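Local coordinates for protein mRNA transport regulator MTR2 (PDB 1Q42) that affects the transport of mRNA from the nucleus to the cytoplasm and interacts with MEX67, at residues Glu30-Arg35 with Val168-Asp173; Lys34-Ser39 with Val121-Lys126; Gln77-Ser82 with Leu89-Lys94; Ala125-Asp130 with Met186-Thr191. One frame throughout, in Å; residues are numbered along the deposited sequence.

Contact 1. Residues Glu30-Arg35 with Val168-Asp173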
# COMPACT_ATOMS: atom_id res chain seq x y z
N GLU A 30 14.10 -2.40 -5.63
CA GLU A 30 13.97 -2.58 -4.19
C GLU A 30 13.60 -1.30 -3.42
O GLU A 30 12.72 -1.33 -2.57
CB GLU A 30 15.21 -3.24 -3.58
CG GLU A 30 15.05 -3.58 -2.10
CD GLU A 30 16.06 -4.61 -1.61
OE1 GLU A 30 16.62 -5.37 -2.43
OE2 GLU A 30 16.29 -4.66 -0.38
N PRO A 31 14.28 -0.18 -3.69
CA PRO A 31 13.87 1.10 -3.08
C PRO A 31 12.44 1.49 -3.41
O PRO A 31 11.76 2.01 -2.52
CB PRO A 31 14.87 2.12 -3.66
CG PRO A 31 15.94 1.35 -4.31
CD PRO A 31 15.46 -0.03 -4.56
N PHE A 32 11.98 1.26 -4.64
CA PHE A 32 10.60 1.56 -5.02
C PHE A 32 9.60 0.77 -4.18
O PHE A 32 8.63 1.33 -3.69
CB PHE A 32 10.34 1.29 -6.50
CG PHE A 32 8.88 1.11 -6.84
CD1 PHE A 32 8.00 2.19 -6.75
CD2 PHE A 32 8.38 -0.11 -7.26
CE1 PHE A 32 6.64 2.04 -7.06
CE2 PHE A 32 7.02 -0.26 -7.57
CZ PHE A 32 6.16 0.82 -7.46
N LEU A 33 9.85 -0.53 -4.02
CA LEU A 33 8.95 -1.38 -3.23
C LEU A 33 8.91 -0.96 -1.77
O LEU A 33 7.85 -0.96 -1.15
CB LEU A 33 9.34 -2.86 -3.34
CG LEU A 33 9.19 -3.49 -4.72
CD1 LEU A 33 9.65 -4.95 -4.71
CD2 LEU A 33 7.75 -3.39 -5.26
N LYS A 34 10.07 -0.60 -1.23
CA LYS A 34 10.14 -0.15 0.16
C LYS A 34 9.37 1.15 0.36
O LYS A 34 8.69 1.31 1.37
CB LYS A 34 11.59 -0.07 0.62
CG LYS A 34 12.19 -1.45 0.79
CD LYS A 34 13.66 -1.42 1.12
CE LYS A 34 14.06 -2.72 1.81
NZ LYS A 34 15.53 -2.94 1.82
N ARG A 35 9.45 2.05 -0.61
CA ARG A 35 8.69 3.30 -0.56
C ARG A 35 7.17 3.05 -0.63
O ARG A 35 6.40 3.66 0.10
CB ARG A 35 9.09 4.22 -1.70
CG ARG A 35 10.34 5.02 -1.44
CD ARG A 35 10.56 6.12 -2.46
NE ARG A 35 11.04 5.58 -3.73
CZ ARG A 35 10.38 5.58 -4.88
NH1 ARG A 35 9.14 6.07 -4.99
NH2 ARG A 35 10.96 5.06 -5.96
N VAL A 168 1.99 -9.63 -3.36
CA VAL A 168 1.51 -8.48 -4.09
C VAL A 168 2.03 -8.59 -5.53
O VAL A 168 3.19 -8.91 -5.74
CB VAL A 168 2.02 -7.16 -3.47
CG1 VAL A 168 1.55 -5.98 -4.29
CG2 VAL A 168 1.57 -7.02 -2.05
N ASN A 169 1.14 -8.33 -6.49
CA ASN A 169 1.50 -8.23 -7.88
C ASN A 169 1.19 -6.81 -8.36
O ASN A 169 0.09 -6.34 -8.20
CB ASN A 169 0.71 -9.24 -8.73
CG ASN A 169 1.11 -10.67 -8.45
OD1 ASN A 169 2.27 -11.03 -8.60
ND2 ASN A 169 0.15 -11.48 -8.06
N LEU A 170 2.18 -6.13 -8.92
CA LEU A 170 2.02 -4.78 -9.44
C LEU A 170 2.36 -4.77 -10.94
O LEU A 170 3.24 -5.51 -11.38
CB LEU A 170 3.01 -3.83 -8.74
CG LEU A 170 2.95 -3.63 -7.22
CD1 LEU A 170 4.00 -2.56 -6.80
CD2 LEU A 170 1.59 -3.26 -6.72
N VAL A 171 1.66 -3.96 -11.71
CA VAL A 171 2.10 -3.58 -13.04
C VAL A 171 2.35 -2.07 -12.97
O VAL A 171 1.44 -1.31 -12.64
CB VAL A 171 1.06 -3.93 -14.11
CG1 VAL A 171 1.61 -3.59 -15.49
CG2 VAL A 171 0.69 -5.42 -14.04
N VAL A 172 3.59 -1.66 -13.23
CA VAL A 172 4.04 -0.30 -12.94
C VAL A 172 4.71 0.29 -14.16
O VAL A 172 5.39 -0.41 -14.90
CB VAL A 172 5.08 -0.29 -11.78
CG1 VAL A 172 5.36 1.14 -11.31
CG2 VAL A 172 4.62 -1.16 -10.61
N ASP A 173 4.54 1.59 -14.38
CA ASP A 173 5.24 2.29 -15.47
C ASP A 173 6.75 2.18 -15.27
O ASP A 173 7.22 2.16 -14.14
CB ASP A 173 4.84 3.77 -15.50
CG ASP A 173 3.46 4.01 -16.11
OD1 ASP A 173 2.80 3.05 -16.55
OD2 ASP A 173 2.96 5.15 -16.18

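Contact 2. Residues Lys34-Ser39 with Val121-Lys126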
# COMPACT_ATOMS: atom_id res chain seq x y z
N LYS A 34 10.07 -0.60 -1.23
CA LYS A 34 10.14 -0.15 0.16
C LYS A 34 9.37 1.15 0.36
O LYS A 34 8.69 1.31 1.37
CB LYS A 34 11.59 -0.07 0.62
CG LYS A 34 12.19 -1.45 0.79
CD LYS A 34 13.66 -1.42 1.12
CE LYS A 34 14.06 -2.72 1.81
NZ LYS A 34 15.53 -2.94 1.82
N ARG A 35 9.45 2.05 -0.61
CA ARG A 35 8.69 3.30 -0.56
C ARG A 35 7.17 3.05 -0.63
O ARG A 35 6.40 3.66 0.10
CB ARG A 35 9.09 4.22 -1.70
CG ARG A 35 10.34 5.02 -1.44
CD ARG A 35 10.56 6.12 -2.46
NE ARG A 35 11.04 5.58 -3.73
CZ ARG A 35 10.38 5.58 -4.88
NH1 ARG A 35 9.14 6.07 -4.99
NH2 ARG A 35 10.96 5.06 -5.96
N PHE A 36 6.77 2.14 -1.51
CA PHE A 36 5.36 1.74 -1.63
C PHE A 36 4.84 1.19 -0.30
O PHE A 36 3.82 1.63 0.23
CB PHE A 36 5.21 0.73 -2.76
CG PHE A 36 3.87 0.10 -2.81
CD1 PHE A 36 2.77 0.82 -3.23
CD2 PHE A 36 3.70 -1.21 -2.40
CE1 PHE A 36 1.52 0.24 -3.27
CE2 PHE A 36 2.44 -1.80 -2.44
CZ PHE A 36 1.37 -1.07 -2.87
N LEU A 37 5.58 0.26 0.30
CA LEU A 37 5.19 -0.30 1.59
C LEU A 37 5.19 0.74 2.71
O LEU A 37 4.31 0.73 3.57
CB LEU A 37 6.10 -1.48 1.96
CG LEU A 37 5.96 -2.69 1.02
CD1 LEU A 37 6.96 -3.79 1.36
CD2 LEU A 37 4.53 -3.24 0.99
N ALA A 38 6.17 1.64 2.73
CA ALA A 38 6.19 2.72 3.73
C ALA A 38 4.93 3.59 3.68
O ALA A 38 4.41 4.04 4.72
CB ALA A 38 7.47 3.60 3.59
N SER A 39 4.43 3.79 2.47
CA SER A 39 3.21 4.55 2.24
C SER A 39 1.97 3.84 2.82
O SER A 39 1.03 4.51 3.23
CB SER A 39 3.05 4.91 0.76
OG SER A 39 2.39 3.92 -0.03
N VAL A 121 5.87 -6.74 -11.37
CA VAL A 121 6.67 -7.10 -10.19
C VAL A 121 5.83 -7.94 -9.26
O VAL A 121 4.71 -7.56 -8.92
CB VAL A 121 7.08 -5.86 -9.37
CG1 VAL A 121 7.96 -6.27 -8.19
CG2 VAL A 121 7.77 -4.89 -10.21
N HIS A 122 6.37 -9.08 -8.84
CA HIS A 122 5.77 -9.88 -7.79
C HIS A 122 6.63 -9.76 -6.56
O HIS A 122 7.85 -9.87 -6.63
CB HIS A 122 5.69 -11.34 -8.23
CG HIS A 122 5.36 -12.28 -7.11
ND1 HIS A 122 6.33 -12.90 -6.35
CD2 HIS A 122 4.17 -12.65 -6.59
CE1 HIS A 122 5.75 -13.63 -5.42
NE2 HIS A 122 4.44 -13.52 -5.56
N PHE A 123 6.03 -9.51 -5.40
CA PHE A 123 6.79 -9.54 -4.17
C PHE A 123 6.00 -10.19 -3.05
O PHE A 123 4.78 -10.31 -3.12
CB PHE A 123 7.33 -8.14 -3.80
CG PHE A 123 6.30 -7.15 -3.26
CD1 PHE A 123 5.97 -7.14 -1.91
CD2 PHE A 123 5.75 -6.17 -4.09
CE1 PHE A 123 5.08 -6.19 -1.40
CE2 PHE A 123 4.86 -5.22 -3.57
CZ PHE A 123 4.53 -5.25 -2.23
N SER A 124 6.75 -10.68 -2.07
CA SER A 124 6.20 -11.28 -0.87
C SER A 124 6.71 -10.46 0.31
O SER A 124 7.79 -9.88 0.24
CB SER A 124 6.66 -12.73 -0.78
OG SER A 124 6.21 -13.46 -1.93
N ALA A 125 5.91 -10.37 1.36
CA ALA A 125 6.30 -9.68 2.59
C ALA A 125 5.61 -10.36 3.75
O ALA A 125 4.73 -11.22 3.55
CB ALA A 125 5.90 -8.20 2.54
N LYS A 126 6.04 -10.01 4.96
CA LYS A 126 5.24 -10.24 6.15
C LYS A 126 4.75 -8.90 6.68
O LYS A 126 5.42 -7.89 6.53
CB LYS A 126 5.96 -11.01 7.24
CG LYS A 126 7.34 -10.57 7.60
CD LYS A 126 8.08 -11.73 8.30
CE LYS A 126 9.46 -11.29 8.73
NZ LYS A 126 10.06 -12.20 9.73

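Contact 3. Residues Gln77-Ser82 with Leu89-Lys94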
# COMPACT_ATOMS: atom_id res chain seq x y z
N GLN A 77 -10.98 -9.72 -4.27
CA GLN A 77 -12.14 -8.88 -4.59
C GLN A 77 -11.72 -7.59 -5.30
O GLN A 77 -11.13 -6.71 -4.67
CB GLN A 77 -12.89 -8.53 -3.31
CG GLN A 77 -13.73 -9.68 -2.72
CD GLN A 77 -13.25 -10.15 -1.35
OE1 GLN A 77 -13.46 -9.46 -0.33
NE2 GLN A 77 -12.61 -11.32 -1.30
N PRO A 78 -12.03 -7.45 -6.58
CA PRO A 78 -11.71 -6.21 -7.30
C PRO A 78 -12.48 -5.03 -6.73
O PRO A 78 -13.62 -5.17 -6.28
CB PRO A 78 -12.15 -6.49 -8.73
CG PRO A 78 -13.05 -7.61 -8.64
CD PRO A 78 -12.64 -8.44 -7.48
N ILE A 79 -11.83 -3.87 -6.72
CA ILE A 79 -12.49 -2.61 -6.46
C ILE A 79 -13.12 -2.19 -7.79
O ILE A 79 -12.45 -2.20 -8.82
CB ILE A 79 -11.48 -1.57 -5.94
CG1 ILE A 79 -10.93 -2.05 -4.59
CG2 ILE A 79 -12.12 -0.18 -5.82
CD1 ILE A 79 -9.96 -1.12 -3.90
N ILE A 80 -14.41 -1.88 -7.76
CA ILE A 80 -15.14 -1.45 -8.95
C ILE A 80 -15.30 0.08 -8.88
O ILE A 80 -15.76 0.59 -7.87
CB ILE A 80 -16.54 -2.13 -9.00
CG1 ILE A 80 -16.42 -3.65 -9.04
CG2 ILE A 80 -17.33 -1.66 -10.22
CD1 ILE A 80 -17.69 -4.35 -8.55
N PRO A 81 -14.94 0.80 -9.94
CA PRO A 81 -15.06 2.26 -9.94
C PRO A 81 -16.52 2.62 -9.78
O PRO A 81 -17.36 1.90 -10.30
CB PRO A 81 -14.54 2.69 -11.32
CG PRO A 81 -14.27 1.44 -12.11
CD PRO A 81 -14.45 0.27 -11.23
N SER A 82 -16.82 3.64 -9.01
CA SER A 82 -18.18 4.16 -8.94
C SER A 82 -18.20 5.55 -9.56
O SER A 82 -17.16 6.20 -9.67
CB SER A 82 -18.67 4.21 -7.50
OG SER A 82 -18.08 5.29 -6.81
N LEU A 89 -9.14 5.96 -4.66
CA LEU A 89 -9.82 6.56 -3.50
C LEU A 89 -10.52 5.52 -2.67
O LEU A 89 -10.41 5.52 -1.44
CB LEU A 89 -10.83 7.62 -3.96
CG LEU A 89 -11.67 8.33 -2.90
CD1 LEU A 89 -10.80 8.85 -1.75
CD2 LEU A 89 -12.46 9.47 -3.53
N GLN A 90 -11.24 4.61 -3.31
CA GLN A 90 -11.87 3.52 -2.58
C GLN A 90 -10.85 2.67 -1.82
O GLN A 90 -11.11 2.27 -0.69
CB GLN A 90 -12.68 2.63 -3.52
CG GLN A 90 -13.96 3.25 -3.97
CD GLN A 90 -14.75 2.31 -4.82
OE1 GLN A 90 -15.14 1.24 -4.38
NE2 GLN A 90 -14.94 2.69 -6.06
N PHE A 91 -9.70 2.39 -2.43
CA PHE A 91 -8.64 1.64 -1.74
C PHE A 91 -8.16 2.40 -0.52
O PHE A 91 -7.97 1.81 0.56
CB PHE A 91 -7.44 1.31 -2.63
CG PHE A 91 -6.30 0.75 -1.86
CD1 PHE A 91 -6.30 -0.58 -1.48
CD2 PHE A 91 -5.25 1.56 -1.46
CE1 PHE A 91 -5.27 -1.10 -0.71
CE2 PHE A 91 -4.22 1.04 -0.69
CZ PHE A 91 -4.24 -0.29 -0.33
N GLN A 92 -7.95 3.70 -0.67
CA GLN A 92 -7.42 4.49 0.45
C GLN A 92 -8.41 4.50 1.60
O GLN A 92 -8.01 4.40 2.77
CB GLN A 92 -7.11 5.92 0.01
CG GLN A 92 -5.80 6.04 -0.75
CD GLN A 92 -5.60 7.36 -1.46
OE1 GLN A 92 -6.54 8.12 -1.69
NE2 GLN A 92 -4.34 7.65 -1.82
N LYS A 93 -9.69 4.57 1.28
CA LYS A 93 -10.73 4.56 2.33
C LYS A 93 -10.80 3.20 3.04
O LYS A 93 -11.08 3.13 4.24
CB LYS A 93 -12.09 4.90 1.71
CG LYS A 93 -12.24 6.35 1.34
CD LYS A 93 -13.65 6.62 0.78
CE LYS A 93 -14.58 7.23 1.79
NZ LYS A 93 -15.72 7.95 1.13
N LYS A 94 -10.53 2.13 2.30
CA LYS A 94 -10.53 0.78 2.85
C LYS A 94 -9.32 0.60 3.74
O LYS A 94 -9.43 0.05 4.84
CB LYS A 94 -10.47 -0.27 1.74
CG LYS A 94 -11.82 -0.61 1.14
CD LYS A 94 -11.67 -1.50 -0.10
CE LYS A 94 -12.64 -2.66 -0.08
NZ LYS A 94 -14.03 -2.21 -0.38
O HOH W 1 -15.63 -1.52 -5.08

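Contact 4. Residues Ala125-Asp130 with Met186-Thr191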
# COMPACT_ATOMS: atom_id res chain seq x y z
N ALA A 125 5.91 -10.37 1.36
CA ALA A 125 6.30 -9.68 2.59
C ALA A 125 5.61 -10.36 3.75
O ALA A 125 4.73 -11.22 3.55
CB ALA A 125 5.90 -8.20 2.54
N LYS A 126 6.04 -10.01 4.96
CA LYS A 126 5.24 -10.24 6.15
C LYS A 126 4.75 -8.90 6.68
O LYS A 126 5.42 -7.89 6.53
CB LYS A 126 5.96 -11.01 7.24
CG LYS A 126 7.34 -10.57 7.60
CD LYS A 126 8.08 -11.73 8.30
CE LYS A 126 9.46 -11.29 8.73
NZ LYS A 126 10.06 -12.20 9.73
N VAL A 127 3.56 -8.91 7.25
CA VAL A 127 2.96 -7.69 7.79
C VAL A 127 2.32 -8.00 9.12
O VAL A 127 1.75 -9.06 9.31
CB VAL A 127 1.94 -7.05 6.80
CG1 VAL A 127 0.71 -7.91 6.58
CG2 VAL A 127 1.48 -5.67 7.28
N ARG A 128 2.44 -7.06 10.05
CA ARG A 128 1.70 -7.14 11.30
C ARG A 128 1.02 -5.82 11.59
O ARG A 128 1.31 -4.79 10.96
CB ARG A 128 2.60 -7.56 12.45
CG ARG A 128 3.87 -6.80 12.62
CD ARG A 128 4.81 -7.57 13.54
NE ARG A 128 6.03 -6.82 13.82
CZ ARG A 128 7.03 -7.30 14.55
NH1 ARG A 128 6.99 -8.52 15.06
NH2 ARG A 128 8.11 -6.55 14.74
N PHE A 129 0.09 -5.88 12.54
CA PHE A 129 -0.80 -4.75 12.83
C PHE A 129 -0.86 -4.42 14.30
O PHE A 129 -0.70 -5.29 15.16
CB PHE A 129 -2.22 -5.03 12.33
CG PHE A 129 -2.31 -5.26 10.86
CD1 PHE A 129 -2.59 -4.19 10.00
CD2 PHE A 129 -2.16 -6.54 10.32
CE1 PHE A 129 -2.67 -4.41 8.64
CE2 PHE A 129 -2.24 -6.75 8.97
CZ PHE A 129 -2.51 -5.67 8.12
N ASP A 130 -1.10 -3.14 14.56
CA ASP A 130 -1.24 -2.59 15.90
C ASP A 130 -2.45 -3.20 16.60
O ASP A 130 -3.57 -3.14 16.10
CB ASP A 130 -1.41 -1.06 15.77
CG ASP A 130 -1.35 -0.32 17.08
OD1 ASP A 130 -0.87 -0.88 18.08
OD2 ASP A 130 -1.75 0.86 17.18
N MET A 186 -2.70 -3.21 -8.98
CA MET A 186 -2.24 -3.77 -7.71
C MET A 186 -3.17 -4.91 -7.31
O MET A 186 -4.39 -4.74 -7.27
CB MET A 186 -2.19 -2.73 -6.59
CG MET A 186 -1.85 -3.33 -5.20
SD MET A 186 -1.73 -2.08 -3.93
CE MET A 186 -3.43 -1.67 -3.69
N ASP A 187 -2.57 -6.06 -7.04
CA ASP A 187 -3.26 -7.22 -6.51
C ASP A 187 -2.57 -7.50 -5.16
O ASP A 187 -1.44 -7.93 -5.14
CB ASP A 187 -3.11 -8.38 -7.51
CG ASP A 187 -3.40 -9.74 -6.93
OD1 ASP A 187 -4.23 -9.88 -6.00
OD2 ASP A 187 -2.84 -10.77 -7.35
N TYR A 188 -3.27 -7.21 -4.07
CA TYR A 188 -2.77 -7.38 -2.71
C TYR A 188 -3.57 -8.50 -2.05
O TYR A 188 -4.80 -8.45 -2.04
CB TYR A 188 -2.96 -6.06 -1.95
CG TYR A 188 -2.38 -6.01 -0.55
CD1 TYR A 188 -1.17 -5.37 -0.29
CD2 TYR A 188 -3.07 -6.55 0.53
CE1 TYR A 188 -0.66 -5.31 1.00
CE2 TYR A 188 -2.55 -6.51 1.81
CZ TYR A 188 -1.35 -5.88 2.04
OH TYR A 188 -0.82 -5.84 3.33
N ARG A 189 -2.89 -9.50 -1.52
CA ARG A 189 -3.55 -10.71 -1.03
C ARG A 189 -2.88 -11.23 0.25
O ARG A 189 -1.70 -11.41 0.24
CB ARG A 189 -3.47 -11.79 -2.11
CG ARG A 189 -4.34 -12.99 -1.93
CD ARG A 189 -4.36 -13.88 -3.15
NE ARG A 189 -5.42 -13.48 -4.07
CZ ARG A 189 -5.29 -13.18 -5.36
NH1 ARG A 189 -4.11 -13.23 -6.00
NH2 ARG A 189 -6.36 -12.81 -6.03
N PHE A 190 -3.62 -11.47 1.32
CA PHE A 190 -3.07 -12.22 2.44
C PHE A 190 -2.93 -13.68 2.02
O PHE A 190 -3.88 -14.30 1.52
CB PHE A 190 -3.97 -12.13 3.70
CG PHE A 190 -4.04 -10.76 4.34
CD1 PHE A 190 -2.92 -9.95 4.44
CD2 PHE A 190 -5.23 -10.32 4.90
CE1 PHE A 190 -3.00 -8.70 5.02
CE2 PHE A 190 -5.31 -9.07 5.51
CZ PHE A 190 -4.19 -8.26 5.56
N THR A 191 -1.72 -14.22 2.20
CA THR A 191 -1.46 -15.64 1.96
C THR A 191 -1.40 -16.45 3.24
O THR A 191 -1.43 -17.70 3.19
CB THR A 191 -0.14 -15.79 1.22
OG1 THR A 191 0.90 -15.13 1.97
CG2 THR A 191 -0.19 -15.09 -0.11

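Contact 1. Residues Glu30-Arg35 with Val168-Asp173
Phe32 and Leu33 on helix 29-40 face Leu170 and Val172 on strand 164-173, the axes of the two short segments passing 12.4 Å apart with their N-to-C directions at 114°. Side chains alone bridge that gap. The Phe32 ring is turned to the strand with CG anti to the backbone N (chi1 160°), which points CE2 and CZ at two adjacent aliphatic side chains that approach from the opposite direction, oblique to the ring. Its CE2 lies 3.9 Å from Leu170 CD1, and its CZ meets both methyls of Val172, 3.9 Å from CG1 and 4.0 Å from CG2. Leu33, one residue on, reaches the strand with one branch: its CD2 slides past Leu170 in the opposite direction and stops 4.1 Å from CD1, so a single leucine methyl serves both helix residues. Val176, Ile182 and Ile183 also pack on Phe32, while Phe123 and Leu105 meet Leu33. On the solvent side of the same helix Lys34 NZ and Glu30 OE2 form a salt bridge of 2.9 Å, one turn apart, using the carboxylate's anti lone pair; Glu30 OE1 is hydrogen-bonded to Tyr108 OH. Across the contact itself only carbon meets carbon, at van der Waals distance. This part of the helix is therefore held on the sheet of the NTF2-like fold by shape and exclusion of water rather than by directional bonds.

Contact 2. Residues Lys34-Ser39 with Val121-Lys126
The helix-on-sheet core of the NTF2-like fold is represented here by Phe36 and Leu37 of helix 29-40, which close on a single residue, Phe123, of strand 118-129. Phe123 projects its ring from the sheet to the helix with CG in the crowded position between its backbone N and carbonyl carbon (chi1 74°), and its outer end does all the touching. The two phenylalanines cross obliquely and meet at their rims: Phe36 CE2 lies 4.0 Å from Phe123 CZ, each atom near the plane of the other ring, so neither ring offers its face. Leu37 runs past Phe123 in the opposite direction, its CD2 being 3.8 Å from both CE1 and CZ of that ring. The other branch, CD1, is a little farther, 4.1 Å from Phe123 CE1.

In an NTF2-like domain a curved sheet wraps helices on its inner face, and this pair of segments lies within that buried interior, where Leu33, Tyr108 and Val168 add to the wall around Phe123. Phe36 also touches Ile183 and Met186 of strand 183-192, spanning from one strand to another. Away from the strand, Ser39 OG donates a 2.7 Å hydrogen bond to Phe36 O, three residues earlier in the helix, in the carbonyl plane and on a lone pair, at a C=O...donor angle of 134°; a weak bond also joins Ser39 OG to Gly63 N.

Contact 3. Residues Gln77-Ser82 with Leu89-Lys94
Ile79 and Gln90 lead this contact, in which the chain leaving edge strand 77-78 of the NTF2-like sheet runs past helix 87-96, only a short connection separating them in sequence. The apolar part belongs to Ile79, whose two branches divide the helix surface between them. CD1 presses on the root of Phe91, 3.7 Å from its CB, and lies at the ring's edge near its plane rather than over a face. The same methyl is loosely flanked by Lys94 CD at 4.2 Å. CG2, anti to the backbone N, goes to Gln90 instead and lies alongside the extended glutamine chain, 3.6 Å from OE1 and 3.7 Å from CB, the two side chains sliding past each other in opposite directions. Ile72 of strand 70-74 packs on both Ile79 and Phe91.

The polar part is the work of the Gln90 amide. NE2 donates to Ile80 O at 2.9 Å with an N-H...O angle of 159°; the acceptor stays close to the amide plane, although the donor is tilted 34° from the carbonyl plane. NE2 is also hydrogen-bonded to Glu85 O in the connection, so the amide links the helix to two backbone carbonyls. Ser82 OG, nearby, has its own bond to Glu85 N.

A water adds a bridge. It accepts from Ile80 N at 3.0 Å and donates to Gln90 OE1 at 2.9 Å, so that both ends of one side-chain amide engage the backbone of a single residue, NE2 directly through O and OE1 by way of water to N.

Contact 4. Residues Ala125-Asp130 with Met186-Thr191
Phe129 and Phe190 make the tighter end of this contact, their rings coming from opposite directions until CZ of Phe129 and CZ of Phe190 are 4.0 Å apart, each atom oblique to the other ring. Beside them Val127 meets Phe190 at about a right angle, its CG1 being 4.1 Å from CE1. The same methyl is 4.1 Å from Tyr188 OH, whose polar partner is His103 NE2. Phe190 holds CG anti to its carbonyl carbon (chi1 -68°), which swings the ring over to strand 118-129, yet the residue stays partly exposed, whereas Val127 and Phe129 are buried.

Farther along strand 183-192, beyond the contact, Arg189 NH1 and Asp187 OD2, both on partly exposed residues, form a 3.1 Å salt bridge.

Even the nearest CA atoms, of Val127 and Phe190, are 9.2 Å apart, as expected of strands that are not neighbours in the sheet of the NTF2-like fold. Strand 164-173 runs between them, bonding to both; its Phe164 meets Phe129 edge-to-face and also touches the Phe190 ring, while Trp95 of helix 87-96 and Leu40 of helix 29-40 pack on Tyr188.

In the fold
Contacts 1, 2 and 4 are buried and apolar; contact 3 is only partly buried and alone adds a cross-segment hydrogen bond and a bridging water. Contacts 1 and 2 use overlapping segments of helix 29-40, with the touching residues one turn apart, against neighbouring strands, and are joined where Leu33 CD2 packs 3.6 Å from Phe123 CD2. Contact 4 shares strand 118-129 with contact 2 and joins it to strand 183-192 across the strand used by contact 1. Contact 3 brings another helix, 87-96, to the far edge of the sheet, its centre about 19 Å from those of contacts 1 and 2. Met186 connects helices 29-40 and 87-96, meeting Phe36 with its sulfur and Phe91 with its methyl.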